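Local coordinates for protein Dr hemagglutinin structural subunit (Escherichia coli, PDB 2W5P) that forms the structural subunit of Dr fimbriae, through which uropathogenic Escherichia coli adheres to the upper urinary tract by binding the Dr blood group antigen, at residues D89-N94 with I124-Q129. The protein carries 1 engineered substitution. Sequence-based numbering, arbitrary orientation.
Sequences DKLYVN and IYVDGQ. With CL8 (chloramphenicol succinate), chain D.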
ATOM      1  N   ASP A  89     -21.646  -0.618   6.174  1.00 24.17           N
ATOM      2  CA  ASP A  89     -21.634  -1.627   7.204  1.00 23.42           C
ATOM      3  C   ASP A  89     -20.529  -1.387   8.212  1.00 24.46           C
ATOM      4  O   ASP A  89     -19.446  -0.956   7.876  1.00 21.06           O
ATOM      5  CB  ASP A  89     -21.544  -3.032   6.596  1.00 24.96           C
ATOM      6  CG  ASP A  89     -22.706  -3.333   5.636  1.00 29.81           C
ATOM      7  OD1 ASP A  89     -23.865  -3.276   6.086  1.00 30.12           O
ATOM      8  OD2 ASP A  89     -22.447  -3.697   4.469  1.00 28.88           O
ATOM      9  N   LYS A  90     -20.853  -1.620   9.469  1.00 22.64           N
ATOM     10  CA  LYS A  90     -19.937  -1.360  10.569  1.00 22.04           C
ATOM     11  C   LYS A  90     -19.743  -2.610  11.386  1.00 23.58           C
ATOM     12  O   LYS A  90     -20.704  -3.392  11.596  1.00 22.49           O
ATOM     13  CB  LYS A  90     -20.568  -0.309  11.479  1.00 22.58           C
ATOM     14  CG  LYS A  90     -20.864   1.002  10.784  1.00 28.30           C
ATOM     15  CD  LYS A  90     -21.504   1.996  11.745  1.00 32.73           C
ATOM     16  CE  LYS A  90     -21.572   3.387  11.140  1.00 50.70           C
ATOM     17  NZ  LYS A  90     -22.960   3.925  11.128  1.00 66.96           N
ATOM     18  N   LEU A  91     -18.551  -2.755  11.946  1.00 16.98           N
ATOM     19  CA  LEU A  91     -18.300  -3.826  12.905  1.00 15.64           C
ATOM     20  C   LEU A  91     -17.809  -3.171  14.184  1.00 20.53           C
ATOM     21  O   LEU A  91     -16.687  -2.624  14.237  1.00 19.14           O
ATOM     22  CB  LEU A  91     -17.278  -4.825  12.366  1.00 15.50           C
ATOM     23  CG  LEU A  91     -16.699  -5.799  13.418  1.00 21.10           C
ATOM     24  CD1 LEU A  91     -17.763  -6.925  13.790  1.00 23.11           C
ATOM     25  CD2 LEU A  91     -15.424  -6.417  12.924  1.00 23.21           C
ATOM     26  N   TYR A  92     -18.665  -3.135  15.200  1.00 18.09           N
ATOM     27  CA  TYR A  92     -18.283  -2.522  16.477  1.00 17.51           C
ATOM     28  C   TYR A  92     -17.236  -3.330  17.187  1.00 20.82           C
ATOM     29  O   TYR A  92     -17.313  -4.570  17.234  1.00 18.03           O
ATOM     30  CB  TYR A  92     -19.500  -2.308  17.391  1.00 19.86           C
ATOM     31  CG  TYR A  92     -20.506  -1.362  16.768  1.00 22.35           C
ATOM     32  CD1 TYR A  92     -21.526  -1.842  15.968  1.00 26.17           C
ATOM     33  CD2 TYR A  92     -20.357   0.002  16.881  1.00 24.22           C
ATOM     34  CE1 TYR A  92     -22.402  -0.959  15.292  1.00 28.23           C
ATOM     35  CE2 TYR A  92     -21.225   0.901  16.205  1.00 24.63           C
ATOM     36  CZ  TYR A  92     -22.221   0.413  15.423  1.00 33.67           C
ATOM     37  OH  TYR A  92     -23.068   1.304  14.789  1.00 41.46           O
ATOM     38  N   VAL A  93     -16.296  -2.610  17.799  1.00 16.75           N
ATOM     39  CA  VAL A  93     -15.173  -3.207  18.502  1.00 15.16           C
ATOM     40  C   VAL A  93     -14.839  -2.454  19.770  1.00 20.17           C
ATOM     41  O   VAL A  93     -15.127  -1.250  19.918  1.00 18.88           O
ATOM     42  CB  VAL A  93     -13.866  -3.256  17.575  1.00 16.30           C
ATOM     43  CG1 VAL A  93     -14.098  -4.123  16.345  1.00 14.49           C
ATOM     44  CG2 VAL A  93     -13.420  -1.839  17.157  1.00 15.02           C
ATOM     45  N   ASN A  94     -14.129  -3.162  20.643  1.00 17.37           N
ATOM     46  CA  ASN A  94     -13.514  -2.584  21.809  1.00 17.61           C
ATOM     47  C   ASN A  94     -12.030  -2.659  21.537  1.00 19.97           C
ATOM     48  O   ASN A  94     -11.591  -3.552  20.853  1.00 17.22           O
ATOM     49  CB  ASN A  94     -13.815  -3.432  23.035  1.00 20.12           C
ATOM     50  CG  ASN A  94     -15.090  -3.026  23.706  1.00 37.59           C
ATOM     51  OD1 ASN A  94     -15.336  -1.840  23.894  1.00 31.04           O
ATOM     52  ND2 ASN A  94     -15.991  -3.983  23.884  1.00 23.84           N
ATOM     53  N   ILE A 124      -7.725  -5.359  19.171  1.00 15.45           N
ATOM     54  CA  ILE A 124      -9.057  -5.011  18.661  1.00 17.47           C
ATOM     55  C   ILE A 124      -9.916  -6.268  18.868  1.00 18.98           C
ATOM     56  O   ILE A 124      -9.574  -7.358  18.345  1.00 18.54           O
ATOM     57  CB  ILE A 124      -9.075  -4.647  17.119  1.00 19.46           C
ATOM     58  CG1 ILE A 124      -7.996  -3.618  16.733  1.00 19.51           C
ATOM     59  CG2 ILE A 124     -10.466  -4.085  16.744  1.00 20.01           C
ATOM     60  CD1 ILE A 124      -7.938  -2.426  17.672  1.00 34.42           C
ATOM     61  N   TYR A 125     -11.057  -6.092  19.531  1.00 16.39           N
ATOM     62  CA  TYR A 125     -11.992  -7.214  19.842  1.00 16.09           C
ATOM     63  C   TYR A 125     -13.421  -6.861  19.425  1.00 19.86           C
ATOM     64  O   TYR A 125     -13.835  -5.728  19.566  1.00 19.39           O
ATOM     65  CB  TYR A 125     -11.984  -7.509  21.366  1.00 16.69           C
ATOM     66  CG  TYR A 125     -10.602  -7.766  21.936  1.00 17.95           C
ATOM     67  CD1 TYR A 125     -10.062  -9.068  21.963  1.00 19.38           C
ATOM     68  CD2 TYR A 125      -9.828  -6.725  22.441  1.00 18.15           C
ATOM     69  CE1 TYR A 125      -8.766  -9.316  22.487  1.00 17.63           C
ATOM     70  CE2 TYR A 125      -8.511  -6.958  22.918  1.00 18.70           C
ATOM     71  CZ  TYR A 125      -7.992  -8.265  22.909  1.00 19.28           C
ATOM     72  OH  TYR A 125      -6.701  -8.498  23.365  1.00 18.38           O
ATOM     73  N   VAL A 126     -14.178  -7.857  18.961  1.00 18.16           N
ATOM     74  CA  VAL A 126     -15.582  -7.660  18.580  1.00 17.31           C
ATOM     75  C   VAL A 126     -16.373  -7.225  19.839  1.00 21.85           C
ATOM     76  O   VAL A 126     -16.264  -7.825  20.920  1.00 19.55           O
ATOM     77  CB  VAL A 126     -16.186  -8.977  17.973  1.00 19.22           C
ATOM     78  CG1 VAL A 126     -17.652  -8.789  17.660  1.00 17.03           C
ATOM     79  CG2 VAL A 126     -15.396  -9.416  16.673  1.00 19.84           C
ATOM     80  N   ASP A 127     -17.155  -6.169  19.696  1.00 19.55           N
ATOM     81  CA  ASP A 127     -17.955  -5.650  20.806  1.00 18.85           C
ATOM     82  C   ASP A 127     -19.420  -6.038  20.522  1.00 24.00           C
ATOM     83  O   ASP A 127     -20.118  -5.341  19.788  1.00 21.71           O
ATOM     84  CB  ASP A 127     -17.796  -4.111  20.859  1.00 21.10           C
ATOM     85  CG  ASP A 127     -18.632  -3.470  21.943  1.00 28.11           C
ATOM     86  OD1 ASP A 127     -19.177  -4.208  22.778  1.00 24.69           O
ATOM     87  OD2 ASP A 127     -18.767  -2.232  21.937  1.00 29.16           O
ATOM     88  N   GLY A 128     -19.832  -7.210  21.028  1.00 23.10           N
ATOM     89  CA  GLY A 128     -21.188  -7.722  20.840  1.00 22.86           C
ATOM     90  C   GLY A 128     -21.252  -8.624  19.624  1.00 25.87           C
ATOM     91  O   GLY A 128     -20.592  -8.361  18.609  1.00 23.69           O
ATOM     92  N   GLN A 129     -22.021  -9.710  19.726  1.00 20.49           N
ATOM     93  CA  GLN A 129     -22.146 -10.644  18.603  1.00 19.30           C
ATOM     94  C   GLN A 129     -22.552  -9.989  17.327  1.00 22.19           C
ATOM     95  O   GLN A 129     -23.622  -9.363  17.240  1.00 22.78           O
ATOM     96  CB  GLN A 129     -23.130 -11.781  18.880  1.00 20.51           C
ATOM     97  CG  GLN A 129     -23.205 -12.798  17.700  1.00 23.97           C
ATOM     98  CD  GLN A 129     -23.741 -14.165  18.137  1.00 40.48           C
ATOM     99  OE1 GLN A 129     -23.728 -14.488  19.326  1.00 32.39           O
ATOM    100  NE2 GLN A 129     -24.211 -14.971  17.172  1.00 22.03           N
TER
HETATM  101  C1  CL8 D 143      -5.324  -9.541  20.229  1.00 30.17           C
HETATM  102 CL1  CL8 D 143      -6.734  -8.753  19.448  1.00 26.86          CL
HETATM  103 CL2  CL8 D 143      -3.913  -8.428  20.401  1.00 31.87          CL
HETATM  104  C2  CL8 D 143      -4.979 -10.744  19.295  1.00 36.51           C
HETATM  105  O2  CL8 D 143      -4.633 -10.536  18.107  1.00 37.57           O
HETATM  106  N2  CL8 D 143      -5.152 -11.885  19.859  1.00 39.30           N
HETATM  107  O   HOH W   1     -15.291  -6.753  23.319  1.00 26.33           O
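Val93 and Ile124 meet on the buried side, where Ile124 CG2 lies 3.6 Å from Val93 CB and nearly as close to both valine methyls. Ile124 CG2 gets there by standing anti to its own backbone N, while CG1 lies beside that N, anti to the carbonyl carbon. Leu91 CD1 and Val126 CG1 touch more lightly at 4.3 Å, and Ile51 of strand 50-59 packs on Leu91, Val93 and Val126. Beside this apolar patch, Asn94 and Tyr125 form an antiparallel hydrogen-bonded pair: Asn94 N reaches Tyr125 O at 2.8 Å, in the carbonyl plane, and Tyr125 N returns to Asn94 O at 2.9 Å. Strand 90-97 is thereby joined edge to edge with strand 119-126 in the immunoglobulin-like β-sandwich of the Dr-family adhesins. Strand 119-126 has ended by Asp127, yet Asp127 N still donates to Tyr92 O (2.9 Å), from above the carbonyl plane. The solvent side is looser and polar. Asn94 crosses Asp127 with amide and carboxylate planes 33° apart, and Asn94 ND2 sits 3.3 Å from Asp127 CG. With its CG anti to the backbone N (chi1 178°), Asp127 carries its carboxylate beside the Asn94 amide, while OD2 forms a salt bridge with Lys79. A water accepts from Asn94 ND2 and donates to Val126 O, linking the strands outside their backbone bonds. Farther along, chlorine CL1 of chloramphenicol succinate rests 3.6 Å above one face of the Tyr125 ring, offset toward its rim; Arg96 makes a cation-pi contact with the same ring.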